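Local coordinates for putative PAS/PAC sensor protein (Nakamurella multipartita DSM 44233, PDB 6HMJ) that acts as a blue-light receptor that carries flavin mononucleotide and probably couples light sensing to RNA binding and translational regulation, at residues V47-L52 and L58-G63; H78-L81 and P87-A90; A148-D153 and R194-V199; F158-W163 and D357-Q362. All blocks are in the same frame, centred on the assembly; numbering follows the deposited sequence.

The four contacts fall into two pairs, one at each end of the long helix 114-149. Contacts 1 and 2 belong to the N-terminal PAS domain; their centres are about 11 Å apart and they touch directly, with L52 packing on H78 and with H51 O and L81 N, 2.7 Å apart, probably hydrogen-bonded. Contacts 3 and 4 lie in the middle of the protein, about 10 Å apart between centres, where F150 of contact 3 rests on Q359 of contact 4. Between contacts 1 and 3 the centres are about 70 Å apart. All four are away from the flavin pocket between residues 250 and 347. Contacts 2 and 3 also meet the second subunit.

Contact 1: residues V47-L52 and L58-G63; sequences VVLAHL and LEWQAG
L52, V48 and L49 bring methyls up to W60 from one side of its indole, L52 over the face and the other two obliquely; W60 has the largest share of the contact. L52 places its CD2 methyl in a CH-pi contact with the five-membered ring, 3.6 Å from the W60 ring centroid and 24° off the normal. V48 CG1 meets the six-membered ring 3.7 Å from W60 CZ2, while L49 CD2 approaches W60 CE3 at 3.6 Å. The other L49 methyl, CD1, lies 3.6 Å from Q61 OE1, where the glutamine crosses the leucine at about a right angle.

The indole gets there because W60 CG is set anti to its backbone N (chi1 -159°), which sends the ring from helix 54-70 across to the end of helix 45-50. A second layer fixes it: NE1 is hydrogen-bonded to T92 OG1, and H78 meets the ring edge-to-face. Between the helices, R57 NE bonds to L49 O.

Across the two segments, then, the interface is held mainly by apolar and CH-pi contacts at W60, with the Q61 amide oxygen merely lying against L49; the one polar atom of the buried indole is satisfied by strand 85-97.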
loop_
_atom_site.group_PDB
_atom_site.type_symbol
_atom_site.label_atom_id
_atom_site.label_comp_id
_atom_site.label_asym_id
_atom_site.label_seq_id
_atom_site.Cartn_x
_atom_site.Cartn_y
_atom_site.Cartn_z
ATOM N N VAL A 47 15.461 -59.236 19.828
ATOM C CA VAL A 47 15.081 -58.008 20.520
ATOM C C VAL A 47 14.731 -56.914 19.521
ATOM O O VAL A 47 13.757 -56.173 19.707
ATOM C CB VAL A 47 16.209 -57.557 21.468
ATOM C CG1 VAL A 47 15.887 -56.201 22.072
ATOM C CG2 VAL A 47 16.417 -58.578 22.573
ATOM N N VAL A 48 15.522 -56.782 18.456
ATOM C CA VAL A 48 15.215 -55.804 17.416
ATOM C C VAL A 48 13.826 -56.051 16.842
ATOM O O VAL A 48 12.980 -55.149 16.809
ATOM C CB VAL A 48 16.291 -55.832 16.315
ATOM C CG1 VAL A 48 15.859 -54.983 15.121
ATOM C CG2 VAL A 48 17.619 -55.336 16.860
ATOM N N LEU A 49 13.561 -57.283 16.396
ATOM C CA LEU A 49 12.271 -57.581 15.783
ATOM C C LEU A 49 11.112 -57.309 16.732
ATOM O O LEU A 49 10.006 -56.988 16.281
ATOM C CB LEU A 49 12.233 -59.033 15.311
ATOM C CG LEU A 49 13.192 -59.364 14.166
ATOM C CD1 LEU A 49 13.611 -60.827 14.224
ATOM C CD2 LEU A 49 12.577 -59.018 12.816
ATOM N N ALA A 50 11.337 -57.435 18.041
ATOM C CA ALA A 50 10.276 -57.177 19.007
ATOM C C ALA A 50 9.880 -55.706 19.047
ATOM O O ALA A 50 8.774 -55.390 19.500
ATOM C CB ALA A 50 10.705 -57.642 20.400
ATOM N N HIS A 51 10.753 -54.805 18.595
ATOM C CA HIS A 51 10.428 -53.385 18.513
ATOM C C HIS A 51 9.996 -52.954 17.117
ATOM O O HIS A 51 9.722 -51.768 16.910
ATOM C CB HIS A 51 11.625 -52.540 18.960
ATOM C CG HIS A 51 11.975 -52.705 20.406
ATOM N ND1 HIS A 51 13.011 -53.506 20.835
ATOM C CD2 HIS A 51 11.424 -52.173 21.521
ATOM C CE1 HIS A 51 13.083 -53.459 22.153
ATOM N NE2 HIS A 51 12.131 -52.657 22.595
ATOM N N LEU A 52 9.940 -53.875 16.161
ATOM C CA LEU A 52 9.333 -53.606 14.867
ATOM C C LEU A 52 7.863 -54.009 14.894
ATOM O O LEU A 52 7.421 -54.791 15.741
ATOM C CB LEU A 52 10.053 -54.344 13.738
ATOM C CG LEU A 52 11.376 -53.767 13.226
ATOM C CD1 LEU A 52 12.415 -53.612 14.319
ATOM C CD2 LEU A 52 11.911 -54.647 12.107
ATOM N N LEU A 58 8.648 -59.860 8.781
ATOM C CA LEU A 58 8.941 -60.791 7.696
ATOM C C LEU A 58 9.846 -60.155 6.646
ATOM O O LEU A 58 10.812 -60.782 6.192
ATOM C CB LEU A 58 7.635 -61.276 7.069
ATOM C CG LEU A 58 6.791 -62.201 7.955
ATOM C CD1 LEU A 58 5.479 -62.561 7.274
ATOM C CD2 LEU A 58 7.559 -63.468 8.315
ATOM N N GLU A 59 9.555 -58.913 6.246
ATOM C CA GLU A 59 10.398 -58.242 5.261
ATOM C C GLU A 59 11.781 -57.959 5.830
ATOM O O GLU A 59 12.786 -58.037 5.113
ATOM C CB GLU A 59 9.748 -56.939 4.805
ATOM C CG GLU A 59 10.491 -56.242 3.673
ATOM C CD GLU A 59 9.962 -54.848 3.397
ATOM O OE1 GLU A 59 8.832 -54.544 3.835
ATOM O OE2 GLU A 59 10.681 -54.050 2.757
ATOM N N TRP A 60 11.846 -57.622 7.118
ATOM C CA TRP A 60 13.121 -57.330 7.765
ATOM C C TRP A 60 13.992 -58.580 7.830
ATOM O O TRP A 60 15.177 -58.546 7.475
ATOM C CB TRP A 60 12.858 -56.764 9.161
ATOM C CG TRP A 60 13.989 -55.976 9.740
ATOM C CD1 TRP A 60 14.180 -54.630 9.637
ATOM C CD2 TRP A 60 15.069 -56.476 10.539
ATOM N NE1 TRP A 60 15.318 -54.261 10.311
ATOM C CE2 TRP A 60 15.882 -55.375 10.874
ATOM C CE3 TRP A 60 15.430 -57.747 10.998
ATOM C CZ2 TRP A 60 17.035 -55.506 11.643
ATOM C CZ3 TRP A 60 16.576 -57.874 11.762
ATOM C CH2 TRP A 60 17.364 -56.759 12.077
ATOM N N GLN A 61 13.416 -59.694 8.285
ATOM C CA GLN A 61 14.139 -60.960 8.309
ATOM C C GLN A 61 14.673 -61.315 6.927
ATOM O O GLN A 61 15.842 -61.691 6.776
ATOM C CB GLN A 61 13.216 -62.063 8.827
ATOM C CG GLN A 61 13.223 -62.227 10.334
ATOM C CD GLN A 61 12.007 -62.982 10.861
ATOM O OE1 GLN A 61 11.715 -62.934 12.055
ATOM N NE2 GLN A 61 11.298 -63.680 9.976
ATOM N N ALA A 62 13.828 -61.196 5.898
ATOM C CA ALA A 62 14.255 -61.535 4.546
ATOM C C ALA A 62 15.413 -60.653 4.097
ATOM O O ALA A 62 16.384 -61.143 3.508
ATOM C CB ALA A 62 13.080 -61.411 3.576
ATOM N N GLY A 63 15.324 -59.346 4.359
ATOM C CA GLY A 63 16.415 -58.458 3.998
ATOM C C GLY A 63 17.714 -58.832 4.682
ATOM O O GLY A 63 18.791 -58.743 4.087
#

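Contact 2: residues H78-L81 and P87-A90; sequences HLLL and PRPA
L80 lays its CB over the centre of the R88 guanidinium, 3.8 Å above that plane, and its CD1 comes to 3.7 Å from R88 NH2. The arginine reaches this place because its chain folds at chi2 and chi3 (107° and 66°), bringing the charged end back over the neighbouring strand. Two hydrogen bonds hold the group, NH2 to V33 O and NH1 to T82 OG1, with a long, weak ion pair from NE to D112.

On the same side of the sheet, A90 CB fits between L80 CG, at 3.6 Å, and the imidazole of H78. That ring is pinned at both nitrogens. ND1 gives a hydrogen bond to L79 O, 2.7 Å away and in the plane of the H78 ring, while NE2 is bonded to T92 OG1. Away from that cluster, P87 packs with its ring atoms CB and CG on L79 CD1 and L81 CD2.

The backbones bond at two pairs, H78 with A90 and L80 with R88; between them sits the non-hydrogen-bonded pair L79-P89. R116 of the second subunit donates to both A90 O and H78 O. This is an antiparallel beta hairpin, strands 74-82 and 85-97, with 74-82 as the edge strand of the five-stranded 2-1-5-4-3 sheet of the PAS fold.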
loop_
_atom_site.group_PDB
_atom_site.type_symbol
_atom_site.label_atom_id
_atom_site.label_comp_id
_atom_site.label_asym_id
_atom_site.label_seq_id
_atom_site.Cartn_x
_atom_site.Cartn_y
_atom_site.Cartn_z
ATOM N N HIS A 78 10.297 -49.615 7.823
ATOM C CA HIS A 78 9.541 -50.239 8.900
ATOM C C HIS A 78 9.228 -49.191 9.961
ATOM O O HIS A 78 9.519 -48.003 9.797
ATOM C CB HIS A 78 10.317 -51.409 9.505
ATOM C CG HIS A 78 11.599 -51.002 10.163
ATOM N ND1 HIS A 78 11.660 -50.571 11.470
ATOM C CD2 HIS A 78 12.867 -50.950 9.691
ATOM C CE1 HIS A 78 12.910 -50.280 11.778
ATOM N NE2 HIS A 78 13.663 -50.499 10.715
ATOM N N LEU A 79 8.627 -49.649 11.055
ATOM C CA LEU A 79 8.308 -48.815 12.203
ATOM C C LEU A 79 9.142 -49.232 13.410
ATOM O O LEU A 79 9.814 -50.268 13.410
ATOM C CB LEU A 79 6.817 -48.918 12.550
ATOM C CG LEU A 79 5.792 -48.586 11.469
ATOM C CD1 LEU A 79 4.384 -48.740 12.028
ATOM C CD2 LEU A 79 6.001 -47.183 10.932
ATOM N N LEU A 80 9.101 -48.395 14.445
ATOM C CA LEU A 80 9.685 -48.719 15.742
ATOM C C LEU A 80 8.591 -48.543 16.785
ATOM O O LEU A 80 8.002 -47.463 16.892
ATOM C CB LEU A 80 10.892 -47.830 16.053
ATOM C CG LEU A 80 12.164 -48.101 15.241
ATOM C CD1 LEU A 80 13.255 -47.110 15.619
ATOM C CD2 LEU A 80 12.661 -49.525 15.426
ATOM N N LEU A 81 8.325 -49.596 17.550
ATOM C CA LEU A 81 7.261 -49.568 18.545
ATOM C C LEU A 81 7.716 -48.861 19.816
ATOM O O LEU A 81 8.796 -49.145 20.344
ATOM C CB LEU A 81 6.801 -50.990 18.855
ATOM C CG LEU A 81 6.438 -51.798 17.606
ATOM C CD1 LEU A 81 6.096 -53.233 17.968
ATOM C CD2 LEU A 81 5.296 -51.143 16.839
ATOM N N PRO A 87 3.976 -45.608 17.153
ATOM C CA PRO A 87 5.254 -45.997 16.546
ATOM C C PRO A 87 5.896 -44.858 15.767
ATOM O O PRO A 87 5.224 -43.942 15.286
ATOM C CB PRO A 87 4.873 -47.156 15.616
ATOM C CG PRO A 87 3.617 -47.693 16.175
ATOM C CD PRO A 87 2.888 -46.521 16.758
ATOM N N ARG A 88 7.236 -44.935 15.639
ATOM C CA ARG A 88 8.004 -43.968 14.877
ATOM C C ARG A 88 8.399 -44.550 13.524
ATOM O O ARG A 88 8.628 -45.758 13.405
ATOM C CB ARG A 88 9.275 -43.560 15.629
ATOM C CG ARG A 88 9.030 -42.882 16.964
ATOM C CD ARG A 88 9.365 -43.820 18.105
ATOM N NE ARG A 88 10.794 -44.119 18.160
ATOM C CZ ARG A 88 11.321 -45.158 18.801
ATOM N NH1 ARG A 88 10.539 -46.012 19.450
ATOM N NH2 ARG A 88 12.634 -45.344 18.793
ATOM N N PRO A 89 8.492 -43.725 12.484
ATOM C CA PRO A 89 8.995 -44.227 11.201
ATOM C C PRO A 89 10.488 -44.488 11.281
ATOM O O PRO A 89 11.234 -43.736 11.912
ATOM C CB PRO A 89 8.672 -43.093 10.226
ATOM C CG PRO A 89 8.721 -41.869 11.072
ATOM C CD PRO A 89 8.202 -42.281 12.430
ATOM N N ALA A 90 10.925 -45.565 10.635
ATOM C CA ALA A 90 12.315 -45.976 10.726
ATOM C C ALA A 90 12.742 -46.641 9.426
ATOM O O ALA A 90 11.931 -46.905 8.535
ATOM C CB ALA A 90 12.535 -46.920 11.911
#

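Contact 3: residues A148-D153 and R194-V199; sequences AAFDVD and RRLSTV
A149 and L196 are the nearest points of the two backbones, 8.1 Å between CA atoms, where the end of helix 114-149 faces the flank of helix 192-202. Just past A149 the helix stops in a Schellman motif: D151 turns to positive phi (50°), its N bonding only weakly to A148 O at 3.3 Å, and the chain runs on to D153, the N-cap of the next helix.

One methyl group does the touching for helix 192-202. L196 CD2 reaches out to A149 CB at 3.8 Å and to F150 CE2 at 3.5 Å, so that the leucine tip meets both residues around the helix end. L196 gets there with CG anti to its backbone N (chi1 -169°). The phenylalanine is approached at a slant, its side chain crossing the leucine obliquely, and the touch falls on the far part of the ring, around CE2 and CZ.

Neighbouring parts complete the surroundings. L196 also packs on M179 of helix 172-185, and F150 lies on Q359 of helix 351-372. R356 of that helix donates to both F150 O and D151 O, taking up carbonyls where the helix ends. Outside this contact, R195 forms a salt bridge to D151 of the second subunit and D151 one to R195 of the second subunit, while A148 packs on A148 of that chain.

Together these contacts join helix 192-202 to the turn between helices 114-149 and 154-167: a Schellman-terminated helix end and an N-capped start in the ANTAR region, whose family fold is a three-helix bundle, beside the dimer interface.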
loop_
_atom_site.group_PDB
_atom_site.type_symbol
_atom_site.label_atom_id
_atom_site.label_comp_id
_atom_site.label_asym_id
_atom_site.label_seq_id
_atom_site.Cartn_x
_atom_site.Cartn_y
_atom_site.Cartn_z
ATOM N N ALA A 148 -6.753 6.206 2.754
ATOM C CA ALA A 148 -6.370 7.611 2.762
ATOM C C ALA A 148 -6.624 8.290 1.421
ATOM O O ALA A 148 -6.968 9.476 1.392
ATOM C CB ALA A 148 -4.896 7.741 3.152
ATOM N N ALA A 149 -6.463 7.568 0.309
ATOM C CA ALA A 149 -6.676 8.168 -1.005
ATOM C C ALA A 149 -8.097 8.697 -1.141
ATOM O O ALA A 149 -8.312 9.820 -1.615
ATOM C CB ALA A 149 -6.373 7.152 -2.105
ATOM N N PHE A 150 -9.084 7.897 -0.741
ATOM C CA PHE A 150 -10.485 8.291 -0.795
ATOM C C PHE A 150 -11.039 8.700 0.565
ATOM O O PHE A 150 -12.240 8.967 0.673
ATOM C CB PHE A 150 -11.344 7.149 -1.357
ATOM C CG PHE A 150 -10.972 6.729 -2.753
ATOM C CD1 PHE A 150 -11.325 7.509 -3.839
ATOM C CD2 PHE A 150 -10.294 5.543 -2.980
ATOM C CE1 PHE A 150 -10.995 7.124 -5.122
ATOM C CE2 PHE A 150 -9.963 5.153 -4.267
ATOM C CZ PHE A 150 -10.314 5.942 -5.334
ATOM N N ASP A 151 -10.201 8.752 1.596
ATOM C CA ASP A 151 -10.622 9.119 2.947
ATOM C C ASP A 151 -11.846 8.309 3.380
ATOM O O ASP A 151 -12.928 8.841 3.636
ATOM C CB ASP A 151 -10.898 10.621 3.040
ATOM C CG ASP A 151 -11.171 11.080 4.463
ATOM O OD1 ASP A 151 -10.343 10.792 5.350
ATOM O OD2 ASP A 151 -12.212 11.734 4.692
ATOM N N VAL A 152 -11.648 6.992 3.468
ATOM C CA VAL A 152 -12.656 6.068 3.970
ATOM C C VAL A 152 -11.999 5.191 5.026
ATOM O O VAL A 152 -10.773 5.067 5.085
ATOM C CB VAL A 152 -13.276 5.202 2.852
ATOM C CG1 VAL A 152 -13.959 6.081 1.818
ATOM C CG2 VAL A 152 -12.213 4.330 2.194
ATOM N N ASP A 153 -12.830 4.570 5.861
ATOM C CA ASP A 153 -12.313 3.732 6.934
ATOM C C ASP A 153 -11.838 2.390 6.377
ATOM O O ASP A 153 -11.929 2.113 5.176
ATOM C CB ASP A 153 -13.368 3.560 8.027
ATOM C CG ASP A 153 -14.572 2.756 7.575
ATOM O OD1 ASP A 153 -14.439 1.903 6.674
ATOM O OD2 ASP A 153 -15.665 2.980 8.138
ATOM N N ARG A 194 -8.235 10.599 -9.090
ATOM C CA ARG A 194 -8.311 10.328 -10.521
ATOM C C ARG A 194 -7.260 9.303 -10.925
ATOM O O ARG A 194 -7.550 8.358 -11.665
ATOM C CB ARG A 194 -8.125 11.634 -11.300
ATOM C CG ARG A 194 -8.014 11.511 -12.821
ATOM C CD ARG A 194 -9.364 11.274 -13.478
ATOM N NE ARG A 194 -9.268 11.342 -14.934
ATOM C CZ ARG A 194 -9.115 12.473 -15.619
ATOM N NH1 ARG A 194 -9.033 13.636 -14.984
ATOM N NH2 ARG A 194 -9.037 12.443 -16.943
ATOM N N ARG A 195 -6.035 9.474 -10.431
ATOM C CA ARG A 195 -4.947 8.558 -10.755
ATOM C C ARG A 195 -5.292 7.126 -10.364
ATOM O O ARG A 195 -5.111 6.190 -11.153
ATOM C CB ARG A 195 -3.679 9.025 -10.039
ATOM C CG ARG A 195 -2.384 8.478 -10.588
ATOM C CD ARG A 195 -1.239 8.839 -9.660
ATOM N NE ARG A 195 -1.325 10.233 -9.229
ATOM C CZ ARG A 195 -0.806 10.712 -8.101
ATOM N NH1 ARG A 195 -0.155 9.913 -7.263
ATOM N NH2 ARG A 195 -0.945 11.996 -7.806
ATOM N N LEU A 196 -5.784 6.932 -9.139
ATOM C CA LEU A 196 -6.091 5.586 -8.666
ATOM C C LEU A 196 -7.280 4.995 -9.413
ATOM O O LEU A 196 -7.301 3.793 -9.703
ATOM C CB LEU A 196 -6.359 5.622 -7.162
ATOM C CG LEU A 196 -6.441 4.294 -6.412
ATOM C CD1 LEU A 196 -5.214 3.431 -6.656
ATOM C CD2 LEU A 196 -6.616 4.570 -4.929
ATOM N N SER A 197 -8.279 5.819 -9.732
ATOM C CA SER A 197 -9.447 5.324 -10.453
ATOM C C SER A 197 -9.057 4.728 -11.799
ATOM O O SER A 197 -9.559 3.664 -12.183
ATOM C CB SER A 197 -10.462 6.451 -10.641
ATOM O OG SER A 197 -11.547 6.024 -11.446
ATOM N N THR A 198 -8.164 5.397 -12.536
ATOM C CA THR A 198 -7.729 4.862 -13.821
ATOM C C THR A 198 -6.911 3.585 -13.662
ATOM O O THR A 198 -6.831 2.794 -14.605
ATOM C CB THR A 198 -6.913 5.902 -14.601
ATOM O OG1 THR A 198 -5.631 6.078 -13.987
ATOM C CG2 THR A 198 -7.642 7.238 -14.662
ATOM N N VAL A 199 -6.308 3.364 -12.493
ATOM C CA VAL A 199 -5.619 2.103 -12.244
ATOM C C VAL A 199 -6.625 0.967 -12.125
ATOM O O VAL A 199 -6.433 -0.116 -12.687
ATOM C CB VAL A 199 -4.739 2.209 -10.984
ATOM C CG1 VAL A 199 -4.247 0.831 -10.561
ATOM C CG2 VAL A 199 -3.562 3.136 -11.240
#

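Contact 4: residues F158-W163 and D357-Q362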
loop_
_atom_site.group_PDB
_atom_site.type_symbol
_atom_site.label_atom_id
_atom_site.label_comp_id
_atom_site.label_asym_id
_atom_site.label_seq_id
_atom_site.Cartn_x
_atom_site.Cartn_y
_atom_site.Cartn_z
ATOM N N PHE A 158 -11.552 -1.950 2.549
ATOM C CA PHE A 158 -11.495 -3.377 2.260
ATOM C C PHE A 158 -12.684 -3.817 1.420
ATOM O O PHE A 158 -12.540 -4.652 0.519
ATOM C CB PHE A 158 -11.436 -4.167 3.568
ATOM C CG PHE A 158 -11.162 -5.627 3.379
ATOM C CD1 PHE A 158 -9.883 -6.075 3.105
ATOM C CD2 PHE A 158 -12.186 -6.552 3.478
ATOM C CE1 PHE A 158 -9.629 -7.417 2.930
ATOM C CE2 PHE A 158 -11.938 -7.897 3.304
ATOM C CZ PHE A 158 -10.658 -8.330 3.030
ATOM N N ALA A 159 -13.871 -3.272 1.699
ATOM C CA ALA A 159 -15.042 -3.613 0.898
ATOM C C ALA A 159 -14.852 -3.199 -0.555
ATOM O O ALA A 159 -15.216 -3.945 -1.471
ATOM C CB ALA A 159 -16.289 -2.955 1.488
ATOM N N LEU A 160 -14.270 -2.017 -0.788
ATOM C CA LEU A 160 -14.019 -1.570 -2.154
ATOM C C LEU A 160 -13.008 -2.471 -2.849
ATOM O O LEU A 160 -13.141 -2.755 -4.046
ATOM C CB LEU A 160 -13.524 -0.123 -2.162
ATOM C CG LEU A 160 -14.565 0.969 -1.922
ATOM C CD1 LEU A 160 -13.891 2.327 -1.851
ATOM C CD2 LEU A 160 -15.628 0.957 -3.007
ATOM N N LEU A 161 -11.975 -2.906 -2.126
ATOM C CA LEU A 161 -11.024 -3.851 -2.699
ATOM C C LEU A 161 -11.718 -5.150 -3.091
ATOM O O LEU A 161 -11.418 -5.730 -4.141
ATOM C CB LEU A 161 -9.892 -4.122 -1.711
ATOM C CG LEU A 161 -8.839 -3.023 -1.564
ATOM C CD1 LEU A 161 -7.834 -3.395 -0.487
ATOM C CD2 LEU A 161 -8.123 -2.771 -2.880
ATOM N N LYS A 162 -12.647 -5.626 -2.256
ATOM C CA LYS A 162 -13.422 -6.810 -2.616
ATOM C C LYS A 162 -14.322 -6.526 -3.812
ATOM O O LYS A 162 -14.443 -7.359 -4.718
ATOM C CB LYS A 162 -14.255 -7.282 -1.424
ATOM C CG LYS A 162 -13.433 -7.794 -0.251
ATOM C CD LYS A 162 -14.284 -8.592 0.733
ATOM C CE LYS A 162 -15.183 -7.694 1.570
ATOM N NZ LYS A 162 -15.938 -8.470 2.593
ATOM N N TRP A 163 -14.963 -5.355 -3.827
ATOM C CA TRP A 163 -15.827 -4.985 -4.943
ATOM C C TRP A 163 -15.048 -4.956 -6.251
ATOM O O TRP A 163 -15.465 -5.555 -7.249
ATOM C CB TRP A 163 -16.469 -3.624 -4.667
ATOM C CG TRP A 163 -17.203 -3.052 -5.839
ATOM C CD1 TRP A 163 -16.878 -1.925 -6.542
ATOM C CD2 TRP A 163 -18.387 -3.577 -6.448
ATOM N NE1 TRP A 163 -17.788 -1.719 -7.550
ATOM C CE2 TRP A 163 -18.724 -2.718 -7.514
ATOM C CE3 TRP A 163 -19.196 -4.690 -6.196
ATOM C CZ2 TRP A 163 -19.834 -2.937 -8.326
ATOM C CZ3 TRP A 163 -20.298 -4.907 -7.005
ATOM C CH2 TRP A 163 -20.607 -4.035 -8.056
ATOM N N ASP A 357 -16.930 10.492 -4.042
ATOM C CA ASP A 357 -18.365 10.248 -3.955
ATOM C C ASP A 357 -18.771 8.999 -4.727
ATOM O O ASP A 357 -19.687 8.281 -4.310
ATOM C CB ASP A 357 -19.138 11.461 -4.481
ATOM C CG ASP A 357 -18.897 12.715 -3.654
ATOM O OD1 ASP A 357 -18.565 12.590 -2.457
ATOM O OD2 ASP A 357 -19.046 13.826 -4.203
ATOM N N GLN A 358 -18.105 8.721 -5.853
ATOM C CA GLN A 358 -18.485 7.574 -6.669
ATOM C C GLN A 358 -18.101 6.262 -5.997
ATOM O O GLN A 358 -18.873 5.298 -6.023
ATOM C CB GLN A 358 -17.853 7.688 -8.058
ATOM C CG GLN A 358 -18.582 8.660 -8.972
ATOM C CD GLN A 358 -17.979 8.734 -10.362
ATOM O OE1 GLN A 358 -16.775 8.554 -10.542
ATOM N NE2 GLN A 358 -18.820 8.987 -11.357
ATOM N N GLN A 359 -16.917 6.203 -5.380
ATOM C CA GLN A 359 -16.562 5.022 -4.600
ATOM C C GLN A 359 -17.542 4.836 -3.449
ATOM O O GLN A 359 -18.039 3.730 -3.210
ATOM C CB GLN A 359 -15.130 5.134 -4.076
ATOM C CG GLN A 359 -14.068 5.308 -5.155
ATOM C CD GLN A 359 -13.893 4.071 -6.017
ATOM O OE1 GLN A 359 -14.168 2.951 -5.583
ATOM N NE2 GLN A 359 -13.420 4.266 -7.244
ATOM N N LEU A 360 -17.841 5.920 -2.728
ATOM C CA LEU A 360 -18.837 5.855 -1.664
ATOM C C LEU A 360 -20.183 5.406 -2.213
ATOM O O LEU A 360 -20.933 4.701 -1.528
ATOM C CB LEU A 360 -18.962 7.214 -0.976
ATOM C CG LEU A 360 -17.780 7.670 -0.114
ATOM C CD1 LEU A 360 -18.042 9.055 0.465
ATOM C CD2 LEU A 360 -17.491 6.684 1.000
ATOM N N GLU A 361 -20.509 5.812 -3.441
ATOM C CA GLU A 361 -21.771 5.412 -4.054
ATOM C C GLU A 361 -21.814 3.911 -4.307
ATOM O O GLU A 361 -22.874 3.285 -4.175
ATOM C CB GLU A 361 -21.965 6.183 -5.362
ATOM C CG GLU A 361 -23.371 6.160 -5.958
ATOM C CD GLU A 361 -24.474 6.312 -4.934
ATOM O OE1 GLU A 361 -24.271 7.021 -3.928
ATOM O OE2 GLU A 361 -25.550 5.708 -5.140
ATOM N N GLN A 362 -20.675 3.311 -4.654
ATOM C CA GLN A 362 -20.646 1.873 -4.885
ATOM C C GLN A 362 -20.885 1.099 -3.593
ATOM O O GLN A 362 -21.581 0.078 -3.595
ATOM C CB GLN A 362 -19.314 1.475 -5.520
ATOM C CG GLN A 362 -19.421 1.164 -7.009
ATOM C CD GLN A 362 -18.163 1.520 -7.777
ATOM O OE1 GLN A 362 -17.399 0.644 -8.182
ATOM N NE2 GLN A 362 -17.944 2.815 -7.987
#
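L160 and W163 of helix 154-167 meet Q359 and Q362 of helix 351-372, C-terminal in the chain. This is helix-on-helix packing against the three-helical ANTAR bundle, with the two short segments almost perpendicular at 79° and their axes 10.6 Å apart.

The van der Waals part is small. L160 pushes its two methyls at Q359: CD1 lies 3.8 Å from Q359 CB, and CD2 touches the amide oxygen, 3.6 Å from Q359 OE1. The glutamine bends at chi2 (-68°), folding its amide back alongside the leucine. Its OE1 has a proper partner elsewhere, since H164 NE2 of helix 154-167 hydrogen-bonds to it, so the buried amide adds a polar tie between the same two helices. L363 packs on L160, and L366, a turn further on, on W163.

Polar contact across the segments comes down to the indole N-H. W163 NE1 donates to Q362 OE1, which sits at the ring edge near its plane; the modelled 2.5 Å between W163 NE1 and Q362 OE1 is too short to be taken at face value. The two side chains cross at about a right angle, and the amide plane stands 74° from that of the ring.

Within helix 351-372 the other end of this amide is held as well. Q362 NE2 bonds to Q358 O at 3.3 Å. The backbone N of Q362 bonds to the same oxygen, the two donors arriving from opposite faces of the Q358 carbonyl plane.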